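Side-chain contacts in giardin subunit alpha-1 (Giardia intestinalis, PDB 4EVF), which binds calcium and, in a calcium-dependent manner, phospholipids such as phosphatidylserine, and is involved in parasite attachment to the intestinal mucosa: residues Glu141-His146 against His221-Gly226; Tyr173-Phe178 against Tyr215-Ala220. All coordinates share one frame; numbering follows the deposited sequence.

Interaction 1 of 2, residues Glu141-His146 against His221-Gly226; sequences EKWMAH and HFALLG
This contact belongs to the all-helical annexin fold and brings Trp143 of helix 135-145 against Ala223 and Leu224 of helix 211-225. Trp143 falls at the end of the predicted second annexin repeat and Ala223 at the end of the predicted third, so the packing probably joins the second and third repeats. The backbones stay well apart, with the CA atoms of Trp143 and Ala223 separated by 11.0 Å. The indole bridges this gap. Its CG is anti to the backbone N (chi1 -165°), which sends the six-membered ring out toward helix 211-225. Two neighbouring carbons of that ring do the touching. CZ2 of Trp143 is 3.8 Å from CB of Ala223, and the small methyl lets the ring come close to the helix. CH2 of Trp143 also meets the branched end of Leu224, at 4.0 Å from its CD2. Both aliphatic groups approach the ring obliquely. Leu224 leaves its helix to one side, and CG and CD2 bring its end back to the indole. The Trp143 and Leu224 side chains run antiparallel, each passing alongside the other. Everything that touches is apolar and buried. Val99 and Ile100 of helix 92-100 also pack on Trp143, and Arg148 makes a cation-pi contact with it. His146 and Gly226 leave helical geometry with positive phi. The Trp143 carbonyl accepts the bond from the N of His146 at 3.0 Å. The same Trp143 O sits over the centre of the His146 imidazole, 3.4 Å above its plane.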
loop_
_atom_site.group_PDB
_atom_site.type_symbol
_atom_site.label_atom_id
_atom_site.label_comp_id
_atom_site.label_asym_id
_atom_site.label_seq_id
_atom_site.Cartn_x
_atom_site.Cartn_y
_atom_site.Cartn_z
ATOM N N GLU A 141 -0.871 13.829 8.425
ATOM C CA GLU A 141 -0.063 14.070 9.621
ATOM C C GLU A 141 -0.550 13.214 10.791
ATOM O O GLU A 141 0.238 12.561 11.476
ATOM C CB GLU A 141 -0.118 15.542 10.021
ATOM C CG GLU A 141 0.763 15.861 11.212
ATOM C CD GLU A 141 0.772 17.330 11.554
ATOM O OE1 GLU A 141 -0.219 18.025 11.255
ATOM O OE2 GLU A 141 1.778 17.788 12.124
ATOM N N LYS A 142 -1.856 13.224 11.014
ATOM C CA LYS A 142 -2.441 12.468 12.120
ATOM C C LYS A 142 -2.396 10.960 11.847
ATOM O O LYS A 142 -2.217 10.152 12.751
ATOM C CB LYS A 142 -3.876 12.931 12.352
ATOM C CG LYS A 142 -4.531 12.359 13.594
ATOM C CD LYS A 142 -5.067 13.472 14.474
ATOM C CE LYS A 142 -5.910 14.429 13.667
ATOM N NZ LYS A 142 -6.294 15.614 14.479
ATOM N N TRP A 143 -2.548 10.589 10.581
ATOM C CA TRP A 143 -2.433 9.193 10.183
ATOM C C TRP A 143 -1.063 8.623 10.531
ATOM O O TRP A 143 -0.956 7.518 11.075
ATOM C CB TRP A 143 -2.665 9.051 8.683
ATOM C CG TRP A 143 -2.925 7.653 8.257
ATOM C CD1 TRP A 143 -2.000 6.708 7.912
ATOM C CD2 TRP A 143 -4.206 7.039 8.108
ATOM N NE1 TRP A 143 -2.634 5.538 7.564
ATOM C CE2 TRP A 143 -3.989 5.719 7.674
ATOM C CE3 TRP A 143 -5.518 7.478 8.315
ATOM C CZ2 TRP A 143 -5.045 4.826 7.432
ATOM C CZ3 TRP A 143 -6.561 6.597 8.070
ATOM C CH2 TRP A 143 -6.317 5.288 7.634
ATOM N N MET A 144 -0.018 9.378 10.212
ATOM C CA MET A 144 1.356 8.926 10.447
ATOM C C MET A 144 1.645 8.676 11.928
ATOM O O MET A 144 2.523 7.872 12.268
ATOM C CB MET A 144 2.361 9.920 9.847
ATOM C CG MET A 144 2.404 9.870 8.316
ATOM S SD MET A 144 3.442 11.079 7.487
ATOM C CE MET A 144 5.083 10.718 8.079
ATOM N N ALA A 145 0.904 9.346 12.803
ATOM C CA ALA A 145 1.095 9.183 14.247
ATOM C C ALA A 145 0.678 7.788 14.708
ATOM O O ALA A 145 1.155 7.293 15.732
ATOM C CB ALA A 145 0.322 10.255 15.016
ATOM N N HIS A 146 -0.209 7.152 13.948
ATOM C CA HIS A 146 -0.724 5.839 14.320
ATOM C C HIS A 146 -1.103 5.777 15.804
ATOM O O HIS A 146 -0.754 4.828 16.516
ATOM C CB HIS A 146 0.264 4.733 13.940
ATOM C CG HIS A 146 0.349 4.490 12.465
ATOM N ND1 HIS A 146 -0.619 3.797 11.771
ATOM C CD2 HIS A 146 1.262 4.878 11.546
ATOM C CE1 HIS A 146 -0.298 3.756 10.490
ATOM N NE2 HIS A 146 0.839 4.405 10.326
ATOM N N HIS A 221 -10.817 5.682 4.227
ATOM C CA HIS A 221 -12.023 4.862 4.328
ATOM C C HIS A 221 -11.781 3.380 4.000
ATOM O O HIS A 221 -12.104 2.497 4.799
ATOM C CB HIS A 221 -13.113 5.449 3.422
ATOM C CG HIS A 221 -14.227 4.500 3.117
ATOM N ND1 HIS A 221 -15.201 4.177 4.035
ATOM C CD2 HIS A 221 -14.524 3.807 1.992
ATOM C CE1 HIS A 221 -16.050 3.322 3.493
ATOM N NE2 HIS A 221 -15.662 3.081 2.253
ATOM N N PHE A 222 -11.224 3.102 2.823
ATOM C CA PHE A 222 -10.890 1.727 2.442
ATOM C C PHE A 222 -9.870 1.105 3.390
ATOM O O PHE A 222 -10.003 -0.064 3.764
ATOM C CB PHE A 222 -10.353 1.663 1.009
ATOM C CG PHE A 222 -11.415 1.795 -0.046
ATOM C CD1 PHE A 222 -11.292 2.743 -1.056
ATOM C CD2 PHE A 222 -12.527 0.980 -0.038
ATOM C CE1 PHE A 222 -12.269 2.873 -2.031
ATOM C CE2 PHE A 222 -13.507 1.106 -1.014
ATOM C CZ PHE A 222 -13.374 2.054 -2.008
ATOM N N ALA A 223 -8.858 1.882 3.774
ATOM C CA ALA A 223 -7.802 1.378 4.655
ATOM C C ALA A 223 -8.418 0.891 5.952
ATOM O O ALA A 223 -8.117 -0.210 6.410
ATOM C CB ALA A 223 -6.775 2.460 4.946
ATOM N N LEU A 224 -9.288 1.716 6.532
ATOM C CA LEU A 224 -9.954 1.375 7.791
ATOM C C LEU A 224 -10.859 0.154 7.647
ATOM O O LEU A 224 -10.994 -0.628 8.587
ATOM C CB LEU A 224 -10.725 2.587 8.339
ATOM C CG LEU A 224 -9.822 3.763 8.710
ATOM C CD1 LEU A 224 -10.628 5.033 8.954
ATOM C CD2 LEU A 224 -8.931 3.408 9.931
ATOM N N LEU A 225 -11.461 -0.022 6.467
ATOM C CA LEU A 225 -12.271 -1.214 6.189
ATOM C C LEU A 225 -11.412 -2.466 6.057
ATOM O O LEU A 225 -11.844 -3.571 6.374
ATOM C CB LEU A 225 -13.104 -1.041 4.919
ATOM C CG LEU A 225 -14.284 -0.076 5.007
ATOM C CD1 LEU A 225 -15.085 -0.109 3.710
ATOM C CD2 LEU A 225 -15.161 -0.445 6.200
ATOM N N GLY A 226 -10.196 -2.285 5.565
ATOM C CA GLY A 226 -9.276 -3.389 5.423
ATOM C C GLY A 226 -8.237 -3.069 4.377
ATOM O O GLY A 226 -8.562 -2.578 3.288
#

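Interaction 2 of 2, residues Tyr173-Phe178 against Tyr215-Ala220; sequences YLIDFF and YTFYCA
Phe217 is the bump of this contact, and Leu174, Ile175 and Phe178 shape the hollow that receives it. The Phe217 ring enters edge-first. With CG anti to the carbonyl carbon (chi1 -79°), the ring swings over toward helix 171-180, although the side chain starts out to one side. At one part of the rim, CZ of Phe217 meets CG1 of Ile175 at 3.9 Å. Further round, CE2 of Phe217 lies 4.2 Å from CB of Leu174. CD2 of Phe217 comes to 3.8 Å from CD2 of Phe178. The two phenyl rings form an offset edge-to-face pair, with planes at 80° and centroids 5.7 Å apart. Segments 173-178 and 215-220 both lie in the predicted third repeat of the annexin fold. Their axes run at 34° to each other and come no closer than 11.4 Å, a distance spanned chiefly by the Phe178 and Phe217 rings. Phe178 is wedged in turn: CD1 of Phe177 lies over the face opposite Phe217. Tyr209 stacks on the Phe217 ring. Leu174 O lies in the plane of both phenyl rings, at their edges, and accepts the helical bond from Phe178 N at 3.0 Å.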
loop_
_atom_site.group_PDB
_atom_site.type_symbol
_atom_site.label_atom_id
_atom_site.label_comp_id
_atom_site.label_asym_id
_atom_site.label_seq_id
_atom_site.Cartn_x
_atom_site.Cartn_y
_atom_site.Cartn_z
ATOM N N TYR A 173 -13.634 17.714 12.969
ATOM C CA TYR A 173 -14.122 16.437 13.510
ATOM C C TYR A 173 -13.780 15.301 12.547
ATOM O O TYR A 173 -13.441 14.185 12.960
ATOM C CB TYR A 173 -15.638 16.507 13.716
ATOM C CG TYR A 173 -16.258 15.309 14.405
ATOM C CD1 TYR A 173 -16.584 15.357 15.755
ATOM C CD2 TYR A 173 -16.541 14.140 13.703
ATOM C CE1 TYR A 173 -17.151 14.280 16.390
ATOM C CE2 TYR A 173 -17.109 13.046 14.332
ATOM C CZ TYR A 173 -17.409 13.126 15.685
ATOM O OH TYR A 173 -17.976 12.057 16.331
ATOM N N LEU A 174 -13.885 15.594 11.255
ATOM C CA LEU A 174 -13.605 14.616 10.213
ATOM C C LEU A 174 -12.145 14.166 10.227
ATOM O O LEU A 174 -11.852 12.969 10.131
ATOM C CB LEU A 174 -13.966 15.202 8.860
ATOM C CG LEU A 174 -15.346 14.916 8.267
ATOM C CD1 LEU A 174 -16.410 14.543 9.271
ATOM C CD2 LEU A 174 -15.784 16.084 7.352
ATOM N N ILE A 175 -11.235 15.129 10.349
ATOM C CA ILE A 175 -9.807 14.845 10.324
ATOM C C ILE A 175 -9.426 14.005 11.542
ATOM O O ILE A 175 -8.688 13.026 11.442
ATOM C CB ILE A 175 -8.990 16.150 10.274
ATOM C CG1 ILE A 175 -9.213 16.863 8.934
ATOM C CG2 ILE A 175 -7.516 15.878 10.470
ATOM C CD1 ILE A 175 -8.813 18.330 8.946
ATOM N N ASP A 176 -9.945 14.396 12.695
ATOM C CA ASP A 176 -9.679 13.673 13.929
ATOM C C ASP A 176 -10.322 12.289 13.888
ATOM O O ASP A 176 -9.719 11.317 14.309
ATOM C CB ASP A 176 -10.205 14.466 15.126
ATOM C CG ASP A 176 -10.024 13.726 16.424
ATOM O OD1 ASP A 176 -8.910 13.799 16.983
ATOM O OD2 ASP A 176 -10.985 13.061 16.872
ATOM N N PHE A 177 -11.546 12.196 13.374
ATOM C CA PHE A 177 -12.216 10.903 13.315
ATOM C C PHE A 177 -11.476 9.894 12.436
ATOM O O PHE A 177 -11.123 8.808 12.881
ATOM C CB PHE A 177 -13.662 11.033 12.825
ATOM C CG PHE A 177 -14.347 9.711 12.645
ATOM C CD1 PHE A 177 -14.295 9.050 11.425
ATOM C CD2 PHE A 177 -15.006 9.107 13.708
ATOM C CE1 PHE A 177 -14.912 7.822 11.266
ATOM C CE2 PHE A 177 -15.631 7.900 13.547
ATOM C CZ PHE A 177 -15.582 7.244 12.336
ATOM N N PHE A 178 -11.254 10.247 11.175
ATOM C CA PHE A 178 -10.559 9.337 10.274
ATOM C C PHE A 178 -9.105 9.096 10.703
ATOM O O PHE A 178 -8.565 8.012 10.489
ATOM C CB PHE A 178 -10.677 9.819 8.821
ATOM C CG PHE A 178 -12.037 9.584 8.236
ATOM C CD1 PHE A 178 -12.356 8.355 7.687
ATOM C CD2 PHE A 178 -13.007 10.573 8.272
ATOM C CE1 PHE A 178 -13.617 8.116 7.166
ATOM C CE2 PHE A 178 -14.264 10.343 7.768
ATOM C CZ PHE A 178 -14.571 9.114 7.204
ATOM N N TYR A 215 -9.483 12.033 -2.458
ATOM C CA TYR A 215 -8.786 10.760 -2.564
ATOM C C TYR A 215 -8.142 10.342 -1.252
ATOM O O TYR A 215 -8.102 9.157 -0.939
ATOM C CB TYR A 215 -7.772 10.764 -3.707
ATOM C CG TYR A 215 -8.469 10.824 -5.042
ATOM C CD1 TYR A 215 -9.275 9.775 -5.457
ATOM C CD2 TYR A 215 -8.367 11.949 -5.855
ATOM C CE1 TYR A 215 -9.952 9.828 -6.660
ATOM C CE2 TYR A 215 -9.033 12.015 -7.063
ATOM C CZ TYR A 215 -9.818 10.951 -7.461
ATOM O OH TYR A 215 -10.484 11.000 -8.657
ATOM N N THR A 216 -7.668 11.314 -0.483
ATOM C CA THR A 216 -7.037 11.000 0.803
ATOM C C THR A 216 -8.044 10.374 1.766
ATOM O O THR A 216 -7.774 9.318 2.370
ATOM C CB THR A 216 -6.385 12.241 1.460
ATOM O OG1 THR A 216 -5.331 12.742 0.628
ATOM C CG2 THR A 216 -5.808 11.877 2.825
ATOM N N PHE A 217 -9.205 11.011 1.916
ATOM C CA PHE A 217 -10.250 10.481 2.801
ATOM C C PHE A 217 -10.862 9.181 2.264
ATOM O O PHE A 217 -11.242 8.280 3.026
ATOM C CB PHE A 217 -11.335 11.534 3.059
ATOM C CG PHE A 217 -10.952 12.565 4.086
ATOM C CD1 PHE A 217 -10.121 13.621 3.748
ATOM C CD2 PHE A 217 -11.435 12.486 5.382
ATOM C CE1 PHE A 217 -9.760 14.577 4.684
ATOM C CE2 PHE A 217 -11.081 13.432 6.331
ATOM C CZ PHE A 217 -10.243 14.488 5.974
ATOM N N TYR A 218 -10.957 9.084 0.941
ATOM C CA TYR A 218 -11.460 7.878 0.309
ATOM C C TYR A 218 -10.514 6.694 0.554
ATOM O O TYR A 218 -10.956 5.586 0.877
ATOM C CB TYR A 218 -11.644 8.110 -1.198
ATOM C CG TYR A 218 -12.574 7.128 -1.884
ATOM C CD1 TYR A 218 -13.650 6.563 -1.210
ATOM C CD2 TYR A 218 -12.365 6.754 -3.205
ATOM C CE1 TYR A 218 -14.504 5.664 -1.845
ATOM C CE2 TYR A 218 -13.211 5.862 -3.847
ATOM C CZ TYR A 218 -14.276 5.323 -3.163
ATOM O OH TYR A 218 -15.109 4.430 -3.801
ATOM N N CYS A 219 -9.212 6.926 0.408
ATOM C CA CYS A 219 -8.246 5.862 0.676
ATOM C C CYS A 219 -8.308 5.477 2.156
ATOM O O CYS A 219 -8.261 4.290 2.508
ATOM C CB CYS A 219 -6.826 6.274 0.275
ATOM S SG CYS A 219 -6.539 6.272 -1.549
ATOM N N ALA A 220 -8.407 6.487 3.017
ATOM C CA ALA A 220 -8.479 6.271 4.468
ATOM C C ALA A 220 -9.670 5.380 4.834
ATOM O O ALA A 220 -9.555 4.456 5.654
ATOM C CB ALA A 220 -8.573 7.600 5.178
#

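Overall arrangement
Interactions 1 and 2 share helix 211-225 and have their centres about 8 Å apart. Both segments of interaction 2 fall in the chain between the two segments of interaction 1. The two contacts also touch. Trp143 CZ3 packs 3.4 Å from Phe178 O and 3.7 Å from Ala220 CB, so the indole that meets Ala223 also meets an alanine one turn earlier. Leu224 packs on Phe178 as well. Lys142 runs along helix 171-180, with its CE 3.8 Å from Ile175 O. Arg148 links both contacts, by cation-pi with Trp143 and by a hydrogen bond to Phe178 O. The structure is the apo form.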